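PDB 2B5D: alpha-Amylase from Thermotoga maritima, which belongs to glycoside hydrolase family 57, enzymes built on a distorted beta/alpha barrel with an added, largely helical C-terminal region. Local coordinates for residues A[144-148]-A[457-463]; A[246-252]-A[322-326]; A[327-332]-A[374-378]. All blocks are in the same frame, centred on the assembly; numbering follows the deposited sequence.

Interaction 1: residues A[144-148]-A[457-463]; sequences ATHAF and FLAQSSD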
ATOM      1  N   ALA A 144     -21.375  23.289  11.252  1.00 41.76           N
ATOM      2  CA  ALA A 144     -20.057  23.968  11.391  1.00 41.80           C
ATOM      3  C   ALA A 144     -19.000  23.244  10.545  1.00 41.45           C
ATOM      4  O   ALA A 144     -18.071  23.846  10.004  1.00 39.84           O
ATOM      5  CB  ALA A 144     -19.598  23.984  12.866  1.00 42.60           C
ATOM      6  N   THR A 145     -19.150  21.935  10.466  1.00 41.13           N
ATOM      7  CA  THR A 145     -18.111  21.162   9.876  1.00 43.03           C
ATOM      8  C   THR A 145     -18.622  20.290   8.715  1.00 43.80           C
ATOM      9  O   THR A 145     -17.877  19.446   8.240  1.00 45.25           O
ATOM     10  CB  THR A 145     -17.365  20.458  11.027  1.00 41.74           C
ATOM     11  OG1 THR A 145     -16.008  20.896  11.043  1.00 46.83           O
ATOM     12  CG2 THR A 145     -17.504  19.018  11.096  1.00 37.79           C
ATOM     13  N   HIS A 146     -19.890  20.487   8.296  1.00 42.65           N
ATOM     14  CA  HIS A 146     -20.506  19.741   7.190  1.00 42.33           C
ATOM     15  C   HIS A 146     -20.536  18.275   7.593  1.00 42.32           C
ATOM     16  O   HIS A 146     -20.342  17.365   6.770  1.00 40.57           O
ATOM     17  CB  HIS A 146     -19.717  19.969   5.901  1.00 42.01           C
ATOM     18  CG  HIS A 146     -20.471  19.704   4.630  1.00 44.36           C
ATOM     19  ND1 HIS A 146     -20.506  18.455   4.029  1.00 46.26           N
ATOM     20  CD2 HIS A 146     -21.133  20.545   3.794  1.00 40.20           C
ATOM     21  CE1 HIS A 146     -21.205  18.534   2.910  1.00 46.87           C
ATOM     22  NE2 HIS A 146     -21.586  19.793   2.738  1.00 45.89           N
ATOM     23  N   ALA A 147     -20.740  18.045   8.882  1.00 40.74           N
ATOM     24  CA  ALA A 147     -21.025  16.699   9.347  1.00 40.91           C
ATOM     25  C   ALA A 147     -22.410  16.262   8.874  1.00 41.35           C
ATOM     26  O   ALA A 147     -23.325  17.073   8.756  1.00 42.28           O
ATOM     27  CB  ALA A 147     -20.936  16.628  10.927  1.00 40.31           C
ATOM     28  N   PHE A 148     -22.586  14.970   8.681  1.00 41.75           N
ATOM     29  CA  PHE A 148     -23.844  14.445   8.242  1.00 41.50           C
ATOM     30  C   PHE A 148     -24.639  14.197   9.511  1.00 41.49           C
ATOM     31  O   PHE A 148     -24.416  13.206  10.185  1.00 40.09           O
ATOM     32  CB  PHE A 148     -23.604  13.159   7.448  1.00 41.30           C
ATOM     33  CG  PHE A 148     -24.839  12.457   6.996  1.00 41.13           C
ATOM     34  CD1 PHE A 148     -25.114  11.196   7.469  1.00 41.17           C
ATOM     35  CD2 PHE A 148     -25.657  12.999   6.010  1.00 42.63           C
ATOM     36  CE1 PHE A 148     -26.258  10.496   7.041  1.00 40.26           C
ATOM     37  CE2 PHE A 148     -26.792  12.305   5.560  1.00 42.13           C
ATOM     38  CZ  PHE A 148     -27.081  11.029   6.099  1.00 40.01           C
ATOM     39  N   PHE A 457     -14.939  18.254  15.746  1.00 42.64           N
ATOM     40  CA  PHE A 457     -15.753  18.716  14.664  1.00 42.50           C
ATOM     41  C   PHE A 457     -15.021  18.332  13.357  1.00 43.47           C
ATOM     42  O   PHE A 457     -15.616  17.914  12.381  1.00 43.69           O
ATOM     43  CB  PHE A 457     -15.905  20.251  14.731  1.00 41.92           C
ATOM     44  CG  PHE A 457     -17.112  20.752  15.538  1.00 44.39           C
ATOM     45  CD1 PHE A 457     -17.352  22.119  15.647  1.00 42.84           C
ATOM     46  CD2 PHE A 457     -17.973  19.878  16.209  1.00 42.34           C
ATOM     47  CE1 PHE A 457     -18.441  22.622  16.389  1.00 40.43           C
ATOM     48  CE2 PHE A 457     -19.077  20.380  16.936  1.00 43.31           C
ATOM     49  CZ  PHE A 457     -19.309  21.723  17.023  1.00 40.15           C
ATOM     50  N   LEU A 458     -13.727  18.597  13.342  1.00 43.88           N
ATOM     51  CA  LEU A 458     -12.860  18.294  12.206  1.00 44.14           C
ATOM     52  C   LEU A 458     -12.925  16.798  11.881  1.00 43.72           C
ATOM     53  O   LEU A 458     -13.113  16.442  10.737  1.00 44.80           O
ATOM     54  CB  LEU A 458     -11.464  18.784  12.520  1.00 43.49           C
ATOM     55  CG  LEU A 458     -10.855  20.015  11.822  1.00 44.08           C
ATOM     56  CD1 LEU A 458     -11.703  20.883  10.955  1.00 37.94           C
ATOM     57  CD2 LEU A 458      -9.843  20.831  12.716  1.00 43.76           C
ATOM     58  N   ALA A 459     -12.855  15.936  12.882  1.00 43.39           N
ATOM     59  CA  ALA A 459     -13.122  14.504  12.667  1.00 44.78           C
ATOM     60  C   ALA A 459     -14.520  14.101  12.156  1.00 46.12           C
ATOM     61  O   ALA A 459     -14.700  12.913  11.772  1.00 45.98           O
ATOM     62  CB  ALA A 459     -12.834  13.710  13.964  1.00 44.26           C
ATOM     63  N   GLN A 460     -15.510  15.018  12.263  1.00 46.81           N
ATOM     64  CA  GLN A 460     -16.894  14.771  11.839  1.00 47.21           C
ATOM     65  C   GLN A 460     -17.162  15.106  10.373  1.00 48.76           C
ATOM     66  O   GLN A 460     -18.160  14.635   9.831  1.00 47.39           O
ATOM     67  CB  GLN A 460     -17.909  15.563  12.712  1.00 46.88           C
ATOM     68  CG  GLN A 460     -18.099  15.007  14.121  1.00 45.25           C
ATOM     69  CD  GLN A 460     -19.043  15.857  14.988  1.00 44.97           C
ATOM     70  OE1 GLN A 460     -18.941  17.094  15.059  1.00 44.11           O
ATOM     71  NE2 GLN A 460     -20.002  15.197  15.593  1.00 41.66           N
ATOM     72  N   SER A 461     -16.331  15.960   9.762  1.00 50.95           N
ATOM     73  CA  SER A 461     -16.459  16.274   8.343  1.00 55.00           C
ATOM     74  C   SER A 461     -16.929  15.069   7.520  1.00 56.97           C
ATOM     75  O   SER A 461     -16.315  13.991   7.584  1.00 55.82           O
ATOM     76  CB  SER A 461     -15.137  16.773   7.784  1.00 55.44           C
ATOM     77  OG  SER A 461     -14.651  17.868   8.540  1.00 59.56           O
ATOM     78  N   SER A 462     -18.029  15.264   6.775  1.00 59.85           N
ATOM     79  CA  SER A 462     -18.647  14.190   5.973  1.00 63.99           C
ATOM     80  C   SER A 462     -17.727  13.828   4.797  1.00 66.29           C
ATOM     81  O   SER A 462     -17.612  12.654   4.396  1.00 67.57           O
ATOM     82  CB  SER A 462     -20.020  14.603   5.439  1.00 62.76           C
ATOM     83  OG  SER A 462     -19.829  15.710   4.577  1.00 63.81           O
ATOM     84  N   ASP A 463     -17.126  14.870   4.241  1.00 68.66           N
ATOM     85  CA  ASP A 463     -15.942  14.798   3.385  1.00 71.07           C
ATOM     86  C   ASP A 463     -14.966  13.650   3.660  1.00 73.18           C
ATOM     87  O   ASP A 463     -14.529  12.997   2.699  1.00 73.37           O
ATOM     88  CB  ASP A 463     -15.180  16.130   3.477  1.00 70.65           C
ATOM     89  CG  ASP A 463     -16.098  17.319   3.322  1.00 69.14           C
ATOM     90  OD1 ASP A 463     -16.421  17.659   2.175  1.00 65.71           O
ATOM     91  OD2 ASP A 463     -16.509  17.899   4.349  1.00 67.35           O
TER
HETATM   92  O   HOH W   1     -16.147  19.917   6.190  1.00 42.81           O
HETATM   93  O   HOH W   2     -20.199  13.198   9.102  1.00 44.32           O
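His146 O takes two hydrogen bonds from Ser462, one from the hydroxyl (OG to O 2.8 Å) and one from the backbone (N to O 3.1 Å); the p rotamer of Ser462 turns OG back over its own amide, so both donors reach one carbonyl. Ser462 OG also lies 2.9 Å from His146 ND1, at the edge of the imidazole, whose NE2 is hydrogen-bonded to His10. Two waters extend the polar seam: one donates to Thr145 O (2.7 Å) and Asp463 OD2 (2.8 Å), the other donates to Gln460 O (2.6 Å) and accepts from Phe148 N (3.0 Å). CA-H...O contacts lie between them, Ser461 CA to Thr145 O at 3.5 Å and Ala147 CA to Gln460 O at 3.6 Å. Here the loop after strand 137-142 of the family 57 barrel meets the chain around helix 443-458, in the C-terminal region, where Leu458 to Ser461 form a type I turn. Packing takes over beyond: Ala147 CB lies 3.7 Å from Gln460 CB, and Ala144 CB reaches Phe457 CE1 at 4.0 Å. Helix 156-174 lies against this apolar end, its Gln162 hydrogen-bonded to Thr145 N and Gln460 OE1.

Interaction 2: residues A[246-252]-A[322-326]; sequences WSAAVGY and DFLHK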
ATOM      1  N   TRP A 246     -26.476  18.051 -15.490  1.00 61.21           N
ATOM      2  CA  TRP A 246     -25.085  18.540 -15.481  1.00 61.05           C
ATOM      3  C   TRP A 246     -24.032  17.463 -15.604  1.00 60.98           C
ATOM      4  O   TRP A 246     -22.847  17.734 -15.455  1.00 60.89           O
ATOM      5  CB  TRP A 246     -24.837  19.328 -14.220  1.00 62.73           C
ATOM      6  CG  TRP A 246     -25.949  20.222 -13.953  1.00 63.74           C
ATOM      7  CD1 TRP A 246     -26.742  20.217 -12.863  1.00 64.84           C
ATOM      8  CD2 TRP A 246     -26.467  21.226 -14.831  1.00 64.68           C
ATOM      9  NE1 TRP A 246     -27.718  21.175 -12.980  1.00 64.64           N
ATOM     10  CE2 TRP A 246     -27.564  21.817 -14.181  1.00 65.77           C
ATOM     11  CE3 TRP A 246     -26.109  21.685 -16.106  1.00 65.76           C
ATOM     12  CZ2 TRP A 246     -28.305  22.856 -14.752  1.00 65.03           C
ATOM     13  CZ3 TRP A 246     -26.838  22.724 -16.664  1.00 64.21           C
ATOM     14  CH2 TRP A 246     -27.924  23.295 -15.983  1.00 63.83           C
ATOM     15  N   SER A 247     -24.484  16.244 -15.865  1.00 60.54           N
ATOM     16  CA  SER A 247     -23.653  15.107 -16.120  1.00 60.66           C
ATOM     17  C   SER A 247     -22.829  15.277 -17.403  1.00 61.05           C
ATOM     18  O   SER A 247     -23.357  15.734 -18.404  1.00 62.07           O
ATOM     19  CB  SER A 247     -24.577  13.906 -16.281  1.00 60.26           C
ATOM     20  OG  SER A 247     -23.839  12.731 -16.491  1.00 60.08           O
ATOM     21  N   ALA A 248     -21.547  14.909 -17.371  1.00 60.40           N
ATOM     22  CA  ALA A 248     -20.731  14.804 -18.572  1.00 59.85           C
ATOM     23  C   ALA A 248     -21.101  13.580 -19.402  1.00 60.01           C
ATOM     24  O   ALA A 248     -20.951  13.573 -20.632  1.00 61.07           O
ATOM     25  CB  ALA A 248     -19.261  14.736 -18.203  1.00 59.74           C
ATOM     26  N   ALA A 249     -21.530  12.516 -18.734  1.00 58.82           N
ATOM     27  CA  ALA A 249     -21.941  11.308 -19.428  1.00 57.75           C
ATOM     28  C   ALA A 249     -23.271  11.475 -20.211  1.00 57.17           C
ATOM     29  O   ALA A 249     -23.414  10.932 -21.346  1.00 56.81           O
ATOM     30  CB  ALA A 249     -22.007  10.136 -18.463  1.00 57.63           C
ATOM     31  N   VAL A 250     -24.231  12.221 -19.632  1.00 55.05           N
ATOM     32  CA  VAL A 250     -25.565  12.360 -20.257  1.00 52.45           C
ATOM     33  C   VAL A 250     -26.134  13.784 -20.354  1.00 51.83           C
ATOM     34  O   VAL A 250     -27.230  13.974 -20.851  1.00 52.04           O
ATOM     35  CB  VAL A 250     -26.627  11.440 -19.595  1.00 51.74           C
ATOM     36  CG1 VAL A 250     -26.143   9.977 -19.497  1.00 50.94           C
ATOM     37  CG2 VAL A 250     -27.047  11.975 -18.198  1.00 52.82           C
ATOM     38  N   GLY A 251     -25.423  14.794 -19.896  1.00 50.94           N
ATOM     39  CA  GLY A 251     -26.028  16.118 -19.856  1.00 50.35           C
ATOM     40  C   GLY A 251     -25.289  17.146 -20.666  1.00 50.30           C
ATOM     41  O   GLY A 251     -24.393  16.800 -21.445  1.00 51.56           O
ATOM     42  N   TYR A 252     -25.638  18.404 -20.494  1.00 50.06           N
ATOM     43  CA  TYR A 252     -25.005  19.477 -21.270  1.00 52.02           C
ATOM     44  C   TYR A 252     -23.475  19.481 -21.224  1.00 53.07           C
ATOM     45  O   TYR A 252     -22.849  19.485 -22.273  1.00 55.24           O
ATOM     46  CB  TYR A 252     -25.486  20.871 -20.861  1.00 51.55           C
ATOM     47  CG  TYR A 252     -26.966  21.091 -20.878  1.00 51.78           C
ATOM     48  CD1 TYR A 252     -27.613  21.624 -19.760  1.00 51.75           C
ATOM     49  CD2 TYR A 252     -27.738  20.798 -22.025  1.00 52.55           C
ATOM     50  CE1 TYR A 252     -28.977  21.869 -19.771  1.00 49.77           C
ATOM     51  CE2 TYR A 252     -29.082  21.039 -22.043  1.00 50.49           C
ATOM     52  CZ  TYR A 252     -29.695  21.565 -20.910  1.00 49.06           C
ATOM     53  OH  TYR A 252     -31.026  21.781 -20.924  1.00 50.24           O
ATOM     54  N   ASP A 322     -32.226  25.558 -24.222  1.00 53.52           N
ATOM     55  CA  ASP A 322     -32.845  24.283 -23.924  1.00 53.06           C
ATOM     56  C   ASP A 322     -33.407  24.296 -22.483  1.00 53.01           C
ATOM     57  O   ASP A 322     -34.568  23.969 -22.241  1.00 53.15           O
ATOM     58  CB  ASP A 322     -31.848  23.146 -24.063  1.00 51.83           C
ATOM     59  CG  ASP A 322     -32.517  21.825 -24.162  1.00 54.06           C
ATOM     60  OD1 ASP A 322     -33.206  21.619 -25.165  1.00 58.30           O
ATOM     61  OD2 ASP A 322     -32.369  20.963 -23.279  1.00 55.94           O
ATOM     62  N   PHE A 323     -32.562  24.657 -21.532  1.00 53.02           N
ATOM     63  CA  PHE A 323     -32.963  24.616 -20.161  1.00 53.47           C
ATOM     64  C   PHE A 323     -34.121  25.589 -19.870  1.00 53.35           C
ATOM     65  O   PHE A 323     -35.124  25.169 -19.266  1.00 52.00           O
ATOM     66  CB  PHE A 323     -31.776  24.811 -19.206  1.00 53.05           C
ATOM     67  CG  PHE A 323     -32.020  24.217 -17.845  1.00 52.06           C
ATOM     68  CD1 PHE A 323     -32.345  22.873 -17.728  1.00 48.85           C
ATOM     69  CD2 PHE A 323     -31.946  25.007 -16.699  1.00 50.10           C
ATOM     70  CE1 PHE A 323     -32.608  22.340 -16.504  1.00 50.20           C
ATOM     71  CE2 PHE A 323     -32.192  24.476 -15.459  1.00 48.11           C
ATOM     72  CZ  PHE A 323     -32.514  23.139 -15.350  1.00 49.34           C
ATOM     73  N   LEU A 324     -33.979  26.840 -20.337  1.00 53.54           N
ATOM     74  CA  LEU A 324     -35.074  27.816 -20.348  1.00 54.44           C
ATOM     75  C   LEU A 324     -36.401  27.256 -20.854  1.00 55.41           C
ATOM     76  O   LEU A 324     -37.423  27.323 -20.138  1.00 57.01           O
ATOM     77  CB  LEU A 324     -34.714  29.030 -21.187  1.00 54.45           C
ATOM     78  CG  LEU A 324     -35.815  30.087 -21.372  1.00 55.04           C
ATOM     79  CD1 LEU A 324     -35.900  31.079 -20.211  1.00 56.47           C
ATOM     80  CD2 LEU A 324     -35.605  30.832 -22.699  1.00 53.12           C
ATOM     81  N   HIS A 325     -36.402  26.682 -22.061  1.00 54.70           N
ATOM     82  CA  HIS A 325     -37.621  26.133 -22.618  1.00 54.30           C
ATOM     83  C   HIS A 325     -38.148  25.003 -21.770  1.00 52.71           C
ATOM     84  O   HIS A 325     -39.338  24.913 -21.546  1.00 52.86           O
ATOM     85  CB  HIS A 325     -37.496  25.793 -24.141  1.00 54.97           C
ATOM     86  CG  HIS A 325     -37.064  26.976 -24.966  1.00 58.93           C
ATOM     87  ND1 HIS A 325     -36.311  26.863 -26.119  1.00 61.80           N
ATOM     88  CD2 HIS A 325     -37.214  28.310 -24.750  1.00 60.27           C
ATOM     89  CE1 HIS A 325     -36.028  28.069 -26.583  1.00 60.95           C
ATOM     90  NE2 HIS A 325     -36.561  28.965 -25.768  1.00 61.09           N
ATOM     91  N   LYS A 326     -37.285  24.138 -21.273  1.00 51.88           N
ATOM     92  CA  LYS A 326     -37.751  23.120 -20.293  1.00 50.69           C
ATOM     93  C   LYS A 326     -38.396  23.689 -18.993  1.00 49.46           C
ATOM     94  O   LYS A 326     -39.361  23.134 -18.497  1.00 47.47           O
ATOM     95  CB  LYS A 326     -36.625  22.168 -19.949  1.00 49.85           C
ATOM     96  CG  LYS A 326     -36.299  21.310 -21.113  1.00 51.13           C
ATOM     97  CD  LYS A 326     -35.029  20.529 -20.939  1.00 49.92           C
ATOM     98  CE  LYS A 326     -35.243  19.183 -21.558  1.00 51.44           C
ATOM     99  NZ  LYS A 326     -34.893  19.250 -22.999  1.00 53.72           N
TER
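Trp246 opens the loop segment with its CA-to-CB bond sideways, yet its indole ends close to helix 309-338, where the edge of its six-membered ring meets the face of Phe323 in a T-shaped stack (centroids 5.4 Å apart, planes at 61°; Trp246 CZ2 to Phe323 CZ 4.3 Å). Phe348 and Phe353 also pack edge-to-face with this indole, so the pair belongs to a larger aromatic cluster within the family 57 barrel. From Ser247 the chain swings away from the helix and doubles back: Ser247 OG accepts from Val250 N at 3.2 Å, an ST motif, and Ser247 O accepts from Gly251 N at 2.7 Å. This compact bend returns the chain to the helix at Tyr252, whose CA-to-CB bond points toward it. The phenol spans the gap of 9.5 Å between the CA atoms of Tyr252 and Phe323; its CE1 lies 4.1 Å from Phe323 CD1, and its OH donates to Asp322 OD2 at 2.8 Å. That same carboxylate oxygen receives Lys326 NZ at 3.1 Å, an i to i+4 salt bridge within the helix. Lys326 also makes a cation-pi contact with Phe213 of the second subunit, which packs on Tyr252 too. The contact thus changes character across its width, from ring packing at Trp246 to a carboxylate shared by a phenol and an ammonium group beside the subunit interface.

Interaction 3: residues A[327-332]-A[374-378]; sequences KESQAR and SKDLK
Leu377 lays its isobutyl group (chi1 m, chi2 t) over one side of a helical turn: CD2 is 3.6 Å from Ala331 CB and 3.7 Å from Lys327 O, while CD1 is 3.7 Å from Glu328 CG and 3.9 Å from Lys327 CB. Residues 327-332 are regular helix, with Ala331 N to Lys327 O at 2.8 Å and Arg332 N to Glu328 O at 3.0 Å. Opposite them, Ser374 leaves the helical conformation (phi/psi -49/138), Lys375 and Asp376 bend, and Leu377 enters an extended strand (-154/144). The backbones come closest at Glu328 and Asp376, CA to CA 5.8 Å. Polar groups lie beside the leucine. Glu328, m at chi1 and t at chi2, accepts a very short hydrogen bond at OE1 from Ser374 OG (2.5 Å); that hydroxyl itself accepts from Asp376 N (2.9 Å), closing an ST turn. Arg332, m, t and m at chi1 to chi3, brings NH1 to OD2 of Asp376 (chi1 m) at 2.9 Å, a salt bridge near the guanidinium plane. Glu328 OE1 and Asp376 OD2 stand 4.2 Å apart, and a water donates to both, at 2.7 Å to Asp376 OD2 and weakly at 3.2 Å to Glu328 OE1. Val371 of helix 360-373 also touches Leu377. Helix 309-338 thus packs at the start of strand 377-379, which pairs in parallel with strand 3-11: the helix-against-sheet layering of a beta/alpha barrel.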
ATOM      1  N   LYS A 327     -37.899  24.814 -18.488  1.00 49.63           N
ATOM      2  CA  LYS A 327     -38.428  25.357 -17.211  1.00 50.37           C
ATOM      3  C   LYS A 327     -39.740  26.118 -17.430  1.00 51.75           C
ATOM      4  O   LYS A 327     -40.613  26.177 -16.533  1.00 52.49           O
ATOM      5  CB  LYS A 327     -37.402  26.275 -16.515  1.00 49.51           C
ATOM      6  CG  LYS A 327     -36.053  25.618 -16.101  1.00 48.65           C
ATOM      7  CD  LYS A 327     -36.237  24.448 -15.154  1.00 46.73           C
ATOM      8  CE  LYS A 327     -36.417  23.152 -15.916  1.00 46.32           C
ATOM      9  NZ  LYS A 327     -36.652  21.932 -15.100  1.00 44.09           N
ATOM     10  N   GLU A 328     -39.857  26.735 -18.614  1.00 51.78           N
ATOM     11  CA  GLU A 328     -41.078  27.432 -19.027  1.00 51.72           C
ATOM     12  C   GLU A 328     -42.157  26.416 -19.279  1.00 50.99           C
ATOM     13  O   GLU A 328     -43.273  26.502 -18.793  1.00 50.85           O
ATOM     14  CB  GLU A 328     -40.805  28.201 -20.297  1.00 52.19           C
ATOM     15  CG  GLU A 328     -39.919  29.418 -20.051  1.00 53.53           C
ATOM     16  CD  GLU A 328     -39.733  30.262 -21.281  1.00 55.44           C
ATOM     17  OE1 GLU A 328     -39.559  31.501 -21.133  1.00 58.01           O
ATOM     18  OE2 GLU A 328     -39.772  29.693 -22.393  1.00 54.29           O
ATOM     19  N   SER A 329     -41.823  25.420 -20.048  1.00 50.96           N
ATOM     20  CA  SER A 329     -42.765  24.351 -20.224  1.00 51.51           C
ATOM     21  C   SER A 329     -43.228  23.804 -18.841  1.00 51.40           C
ATOM     22  O   SER A 329     -44.418  23.697 -18.579  1.00 52.18           O
ATOM     23  CB  SER A 329     -42.145  23.290 -21.107  1.00 50.51           C
ATOM     24  OG  SER A 329     -43.001  22.191 -21.154  1.00 53.00           O
ATOM     25  N   GLN A 330     -42.294  23.515 -17.936  1.00 51.60           N
ATOM     26  CA  GLN A 330     -42.641  22.926 -16.608  1.00 50.16           C
ATOM     27  C   GLN A 330     -43.484  23.902 -15.745  1.00 49.63           C
ATOM     28  O   GLN A 330     -44.499  23.510 -15.197  1.00 47.68           O
ATOM     29  CB  GLN A 330     -41.381  22.395 -15.906  1.00 50.65           C
ATOM     30  CG  GLN A 330     -41.552  22.019 -14.389  1.00 51.33           C
ATOM     31  CD  GLN A 330     -40.220  21.828 -13.695  1.00 48.06           C
ATOM     32  OE1 GLN A 330     -39.341  22.698 -13.738  1.00 44.81           O
ATOM     33  NE2 GLN A 330     -40.068  20.700 -13.048  1.00 45.61           N
ATOM     34  N   ALA A 331     -43.109  25.174 -15.734  1.00 49.49           N
ATOM     35  CA  ALA A 331     -43.879  26.194 -15.087  1.00 51.87           C
ATOM     36  C   ALA A 331     -45.344  26.259 -15.541  1.00 54.50           C
ATOM     37  O   ALA A 331     -46.272  26.275 -14.703  1.00 54.70           O
ATOM     38  CB  ALA A 331     -43.205  27.567 -15.238  1.00 51.50           C
ATOM     39  N   ARG A 332     -45.556  26.297 -16.866  1.00 55.93           N
ATOM     40  CA  ARG A 332     -46.883  26.496 -17.413  1.00 56.53           C
ATOM     41  C   ARG A 332     -47.758  25.319 -17.053  1.00 56.67           C
ATOM     42  O   ARG A 332     -48.899  25.506 -16.614  1.00 57.66           O
ATOM     43  CB  ARG A 332     -46.824  26.699 -18.936  1.00 56.87           C
ATOM     44  CG  ARG A 332     -46.357  28.105 -19.389  1.00 57.81           C
ATOM     45  CD  ARG A 332     -46.620  28.274 -20.905  1.00 58.56           C
ATOM     46  NE  ARG A 332     -46.058  27.123 -21.628  1.00 59.68           N
ATOM     47  CZ  ARG A 332     -44.891  27.141 -22.267  1.00 58.68           C
ATOM     48  NH1 ARG A 332     -44.168  28.273 -22.324  1.00 56.78           N
ATOM     49  NH2 ARG A 332     -44.463  26.032 -22.865  1.00 54.80           N
ATOM     50  N   SER A 374     -37.779  36.180 -20.084  1.00 63.03           N
ATOM     51  CA  SER A 374     -38.978  35.316 -20.100  1.00 62.50           C
ATOM     52  C   SER A 374     -40.222  35.942 -19.472  1.00 63.36           C
ATOM     53  O   SER A 374     -40.158  36.577 -18.425  1.00 62.84           O
ATOM     54  CB  SER A 374     -38.717  33.979 -19.413  1.00 62.38           C
ATOM     55  OG  SER A 374     -39.904  33.202 -19.346  1.00 58.84           O
ATOM     56  N   LYS A 375     -41.353  35.733 -20.143  1.00 64.32           N
ATOM     57  CA  LYS A 375     -42.650  36.150 -19.655  1.00 64.81           C
ATOM     58  C   LYS A 375     -43.315  35.030 -18.830  1.00 63.92           C
ATOM     59  O   LYS A 375     -44.374  35.229 -18.238  1.00 64.51           O
ATOM     60  CB  LYS A 375     -43.548  36.604 -20.836  1.00 65.94           C
ATOM     61  CG  LYS A 375     -43.138  37.963 -21.462  1.00 68.09           C
ATOM     62  CD  LYS A 375     -42.951  39.077 -20.393  1.00 72.29           C
ATOM     63  CE  LYS A 375     -42.391  40.398 -20.982  1.00 72.67           C
ATOM     64  NZ  LYS A 375     -43.421  41.191 -21.740  1.00 75.16           N
ATOM     65  N   ASP A 376     -42.695  33.858 -18.793  1.00 62.49           N
ATOM     66  CA  ASP A 376     -43.255  32.712 -18.075  1.00 61.14           C
ATOM     67  C   ASP A 376     -42.578  32.484 -16.675  1.00 59.61           C
ATOM     68  O   ASP A 376     -42.990  31.600 -15.916  1.00 59.68           O
ATOM     69  CB  ASP A 376     -43.118  31.432 -18.943  1.00 61.11           C
ATOM     70  CG  ASP A 376     -44.156  31.347 -20.122  1.00 64.02           C
ATOM     71  OD1 ASP A 376     -45.389  31.595 -19.918  1.00 62.99           O
ATOM     72  OD2 ASP A 376     -43.740  30.963 -21.257  1.00 65.58           O
ATOM     73  N   LEU A 377     -41.542  33.266 -16.360  1.00 57.19           N
ATOM     74  CA  LEU A 377     -40.534  32.871 -15.364  1.00 55.42           C
ATOM     75  C   LEU A 377     -39.870  34.056 -14.724  1.00 54.65           C
ATOM     76  O   LEU A 377     -39.609  35.073 -15.359  1.00 54.31           O
ATOM     77  CB  LEU A 377     -39.413  31.993 -15.955  1.00 54.24           C
ATOM     78  CG  LEU A 377     -39.598  30.569 -16.448  1.00 52.77           C
ATOM     79  CD1 LEU A 377     -38.253  30.051 -16.855  1.00 53.02           C
ATOM     80  CD2 LEU A 377     -40.224  29.638 -15.421  1.00 51.77           C
ATOM     81  N   LYS A 378     -39.589  33.873 -13.445  1.00 54.44           N
ATOM     82  CA  LYS A 378     -38.923  34.850 -12.612  1.00 54.12           C
ATOM     83  C   LYS A 378     -37.817  34.124 -11.807  1.00 52.82           C
ATOM     84  O   LYS A 378     -38.017  33.002 -11.333  1.00 51.96           O
ATOM     85  CB  LYS A 378     -39.969  35.430 -11.658  1.00 55.00           C
ATOM     86  CG  LYS A 378     -39.494  36.667 -10.865  1.00 56.78           C
ATOM     87  CD  LYS A 378     -40.663  37.351 -10.203  1.00 61.04           C
ATOM     88  CE  LYS A 378     -41.645  36.317  -9.641  1.00 63.53           C
ATOM     89  NZ  LYS A 378     -42.458  36.854  -8.483  1.00 66.15           N
TER
HETATM   90  O   HOH W   3     -42.195  32.808 -22.491  1.00 58.51           O

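In the fold
Interactions 2 and 3 occupy successive turns of helix 309-338, their centres about 17 Å apart, and touch where Leu324 CD1 lies 4.1 Å from Ser374 CB and 4.2 Å from Leu377 CD1. Along the chain they come in series, the first joining that helix to the loop after strand 233-236, the second to the start of strand 377-379; helix 360-373 borders both. Interaction 1 lies across the chain's centre, with its centre about 31 Å from that of interaction 2 and 38 Å from that of interaction 3. In sequence both lie between segments 144-148 and 457-463, and the latter meets the loop following strand 137-142, tying the helical C-terminal region to the barrel.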